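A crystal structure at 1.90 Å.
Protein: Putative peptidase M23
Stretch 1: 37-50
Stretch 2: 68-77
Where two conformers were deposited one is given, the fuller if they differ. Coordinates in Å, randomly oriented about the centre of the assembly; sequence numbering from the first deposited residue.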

# COMPACT_ATOMS: atom_id res chain seq x y z
N GLY A 37 -2.73 9.00 -7.94
CA GLY A 37 -2.34 8.80 -6.54
C GLY A 37 -3.45 8.24 -5.66
O GLY A 37 -3.27 8.06 -4.45
N GLY A 38 -4.61 7.98 -6.27
CA GLY A 38 -5.81 7.56 -5.55
C GLY A 38 -6.19 6.10 -5.78
O GLY A 38 -5.35 5.28 -6.15
N VAL A 39 -7.46 5.79 -5.54
CA VAL A 39 -7.98 4.41 -5.57
C VAL A 39 -9.31 4.33 -6.35
O VAL A 39 -10.20 5.15 -6.15
CB VAL A 39 -8.18 3.85 -4.12
CG1 VAL A 39 -8.78 2.43 -4.14
CG2 VAL A 39 -6.87 3.86 -3.32
N ALA A 40 -9.44 3.34 -7.22
CA ALA A 40 -10.72 3.11 -7.90
C ALA A 40 -11.28 1.76 -7.48
O ALA A 40 -10.58 0.75 -7.53
CB ALA A 40 -10.55 3.17 -9.41
N VAL A 41 -12.55 1.76 -7.06
CA VAL A 41 -13.27 0.52 -6.76
C VAL A 41 -14.09 0.15 -7.99
O VAL A 41 -14.95 0.92 -8.42
CB VAL A 41 -14.17 0.66 -5.51
CG1 VAL A 41 -14.94 -0.65 -5.24
CG2 VAL A 41 -13.34 1.09 -4.29
N VAL A 42 -13.79 -1.00 -8.58
CA VAL A 42 -14.38 -1.38 -9.87
C VAL A 42 -15.21 -2.65 -9.76
O VAL A 42 -14.69 -3.69 -9.35
CB VAL A 42 -13.29 -1.55 -10.98
CG1 VAL A 42 -13.92 -1.77 -12.34
CG2 VAL A 42 -12.36 -0.32 -11.05
N ASP A 43 -16.49 -2.56 -10.12
CA ASP A 43 -17.38 -3.72 -10.26
C ASP A 43 -16.80 -4.63 -11.34
O ASP A 43 -16.59 -4.22 -12.47
CB ASP A 43 -18.79 -3.23 -10.64
CG ASP A 43 -19.86 -4.35 -10.66
OD1 ASP A 43 -19.53 -5.55 -10.69
OD2 ASP A 43 -21.06 -4.01 -10.65
N LEU A 44 -16.54 -5.88 -10.98
CA LEU A 44 -15.96 -6.83 -11.94
C LEU A 44 -16.98 -7.57 -12.81
O LEU A 44 -16.59 -8.26 -13.76
CB LEU A 44 -15.04 -7.83 -11.23
CG LEU A 44 -13.82 -7.20 -10.55
CD1 LEU A 44 -12.88 -8.28 -10.04
CD2 LEU A 44 -13.09 -6.31 -11.55
N GLY A 45 -18.27 -7.43 -12.50
CA GLY A 45 -19.31 -8.22 -13.17
C GLY A 45 -19.14 -9.72 -12.93
O GLY A 45 -19.30 -10.53 -13.86
N GLU A 46 -18.76 -10.08 -11.71
CA GLU A 46 -18.51 -11.46 -11.30
C GLU A 46 -19.08 -11.69 -9.88
O GLU A 46 -19.00 -10.80 -9.03
CB GLU A 46 -16.99 -11.77 -11.31
CG GLU A 46 -16.30 -11.71 -12.68
CD GLU A 46 -16.55 -12.94 -13.58
OE1 GLU A 46 -17.03 -14.00 -13.10
OE2 GLU A 46 -16.25 -12.85 -14.78
N GLU A 47 -19.67 -12.86 -9.64
CA GLU A 47 -20.22 -13.19 -8.31
C GLU A 47 -19.96 -14.63 -7.89
O GLU A 47 -20.20 -14.99 -6.73
CB GLU A 47 -21.74 -12.92 -8.26
CG GLU A 47 -22.58 -13.86 -9.15
CD GLU A 47 -24.06 -13.73 -8.92
OE1 GLU A 47 -24.55 -12.63 -8.62
OE2 GLU A 47 -24.76 -14.75 -9.04
N GLY A 48 -19.47 -15.45 -8.83
CA GLY A 48 -19.16 -16.87 -8.57
C GLY A 48 -17.75 -17.08 -8.05
O GLY A 48 -17.37 -16.49 -7.04
N PRO A 49 -16.97 -17.96 -8.71
CA PRO A 49 -15.58 -18.20 -8.31
C PRO A 49 -14.78 -16.89 -8.36
O PRO A 49 -15.17 -15.97 -9.10
CB PRO A 49 -15.08 -19.21 -9.35
CG PRO A 49 -16.30 -19.87 -9.84
CD PRO A 49 -17.33 -18.77 -9.88
N PRO A 50 -13.70 -16.77 -7.54
CA PRO A 50 -12.92 -15.53 -7.54
C PRO A 50 -12.26 -15.24 -8.89
O PRO A 50 -11.54 -16.09 -9.42
CB PRO A 50 -11.84 -15.78 -6.47
CG PRO A 50 -12.33 -16.92 -5.68
CD PRO A 50 -13.18 -17.75 -6.57
N ARG A 68 -20.71 -9.98 -1.26
CA ARG A 68 -21.55 -10.03 -2.44
C ARG A 68 -20.71 -10.03 -3.72
O ARG A 68 -19.92 -10.95 -3.93
CB ARG A 68 -22.61 -8.92 -2.41
CG ARG A 68 -23.35 -8.88 -1.06
CD ARG A 68 -24.59 -8.02 -1.10
NE ARG A 68 -25.43 -8.26 0.08
CZ ARG A 68 -25.31 -7.63 1.24
NH1 ARG A 68 -24.38 -6.69 1.42
NH2 ARG A 68 -26.13 -7.93 2.24
N ARG A 69 -20.88 -9.01 -4.56
CA ARG A 69 -20.23 -8.94 -5.86
C ARG A 69 -18.73 -8.80 -5.69
O ARG A 69 -18.25 -8.19 -4.71
CB ARG A 69 -20.78 -7.77 -6.71
CG ARG A 69 -20.46 -6.41 -6.11
CD ARG A 69 -20.85 -5.23 -6.97
NE ARG A 69 -20.50 -4.00 -6.28
CZ ARG A 69 -20.63 -2.77 -6.76
NH1 ARG A 69 -21.12 -2.55 -7.98
NH2 ARG A 69 -20.26 -1.75 -6.02
N TRP A 70 -17.99 -9.39 -6.63
CA TRP A 70 -16.55 -9.22 -6.73
C TRP A 70 -16.19 -7.83 -7.24
O TRP A 70 -16.70 -7.36 -8.27
CB TRP A 70 -15.93 -10.29 -7.61
CG TRP A 70 -15.96 -11.67 -7.04
CD1 TRP A 70 -16.75 -12.72 -7.47
CD2 TRP A 70 -15.16 -12.19 -5.96
NE1 TRP A 70 -16.49 -13.84 -6.71
CE2 TRP A 70 -15.52 -13.54 -5.78
CE3 TRP A 70 -14.17 -11.63 -5.13
CZ2 TRP A 70 -14.92 -14.35 -4.79
CZ3 TRP A 70 -13.58 -12.44 -4.15
CH2 TRP A 70 -13.97 -13.78 -3.99
N ILE A 71 -15.31 -7.17 -6.50
CA ILE A 71 -14.83 -5.84 -6.87
C ILE A 71 -13.30 -5.86 -6.89
O ILE A 71 -12.67 -6.62 -6.16
CB ILE A 71 -15.36 -4.73 -5.92
CG1 ILE A 71 -15.14 -5.11 -4.45
CG2 ILE A 71 -16.85 -4.42 -6.18
CD1 ILE A 71 -15.30 -3.97 -3.45
N ALA A 72 -12.71 -5.04 -7.77
CA ALA A 72 -11.27 -4.77 -7.69
C ALA A 72 -11.04 -3.45 -6.94
O ALA A 72 -11.81 -2.49 -7.10
CB ALA A 72 -10.65 -4.71 -9.08
N VAL A 73 -10.00 -3.40 -6.13
CA VAL A 73 -9.61 -2.19 -5.40
C VAL A 73 -8.26 -1.82 -5.98
O VAL A 73 -7.25 -2.48 -5.69
CB VAL A 73 -9.56 -2.43 -3.86
CG1 VAL A 73 -9.08 -1.19 -3.12
CG2 VAL A 73 -10.93 -2.84 -3.33
N VAL A 74 -8.26 -0.80 -6.84
CA VAL A 74 -7.18 -0.56 -7.80
C VAL A 74 -6.39 0.68 -7.41
O VAL A 74 -6.97 1.76 -7.25
CB VAL A 74 -7.74 -0.36 -9.25
CG1 VAL A 74 -6.61 -0.27 -10.29
CG2 VAL A 74 -8.72 -1.46 -9.65
N GLY A 75 -5.08 0.53 -7.26
CA GLY A 75 -4.20 1.67 -6.99
C GLY A 75 -3.88 2.40 -8.29
O GLY A 75 -3.51 1.77 -9.28
N ILE A 76 -4.03 3.73 -8.28
CA ILE A 76 -3.76 4.56 -9.46
C ILE A 76 -2.46 5.34 -9.27
O ILE A 76 -2.38 6.20 -8.40
CB ILE A 76 -4.92 5.56 -9.74
CG1 ILE A 76 -6.29 4.87 -9.67
CG2 ILE A 76 -4.71 6.27 -11.09
CD1 ILE A 76 -6.51 3.73 -10.65
N PRO A 77 -1.43 5.03 -10.08
CA PRO A 77 -0.17 5.79 -9.91
C PRO A 77 -0.35 7.30 -10.04
O PRO A 77 -1.23 7.77 -10.78
CB PRO A 77 0.71 5.25 -11.03
CG PRO A 77 0.16 3.89 -11.34
CD PRO A 77 -1.31 4.00 -11.13
O HOH W 1 -18.95 -8.01 -9.50

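Arg-69 extends its side chain (chi2 to chi4 all near 180°), and its NH1 meets Asp-43 OD2 at 3.0 Å, a salt bridge whose hydrogen bond is weak in angle. Asp-43 divides its carboxylate: OD1 takes the backbone N of Gly-45 at 2.9 Å, bracing the turn, where positive phi favours glycine.

Trp-70 is the anchor, with more area covered by the other stretch than any other residue here. Its backbone spans the turn, N donating to Glu-46 O (3.0 Å) and O accepting from Leu-44 N (3.1 Å). Its indole NE1 donates to Gly-48 O at 2.8 Å, in the ring plane, which leaves a face free for Pro-50, whose CA lies 4.0 Å from the centroid of the six-membered ring in a CH-pi contact.

From Ile-71 onward the rule is antiparallel pairing. Ala-72 and Val-42 exchange two backbone hydrogen bonds, N to O, each 2.9 Å; Val-74 and Ala-40 repeat the pattern. Side chains alternate: Ile-71 CD1 packs on Val-41 CG1 and Val-73 CG1 on Val-39 CG1, both at 3.8 Å, while on the other face Ala-72 CB meets Leu-44 CD2, also at 3.8 Å. Past Gly-75, Ile-76 N still donates to Gly-38 O (2.9 Å), but Gly-37 N makes only weak bonds to Ile-76 O and Pro-77 O.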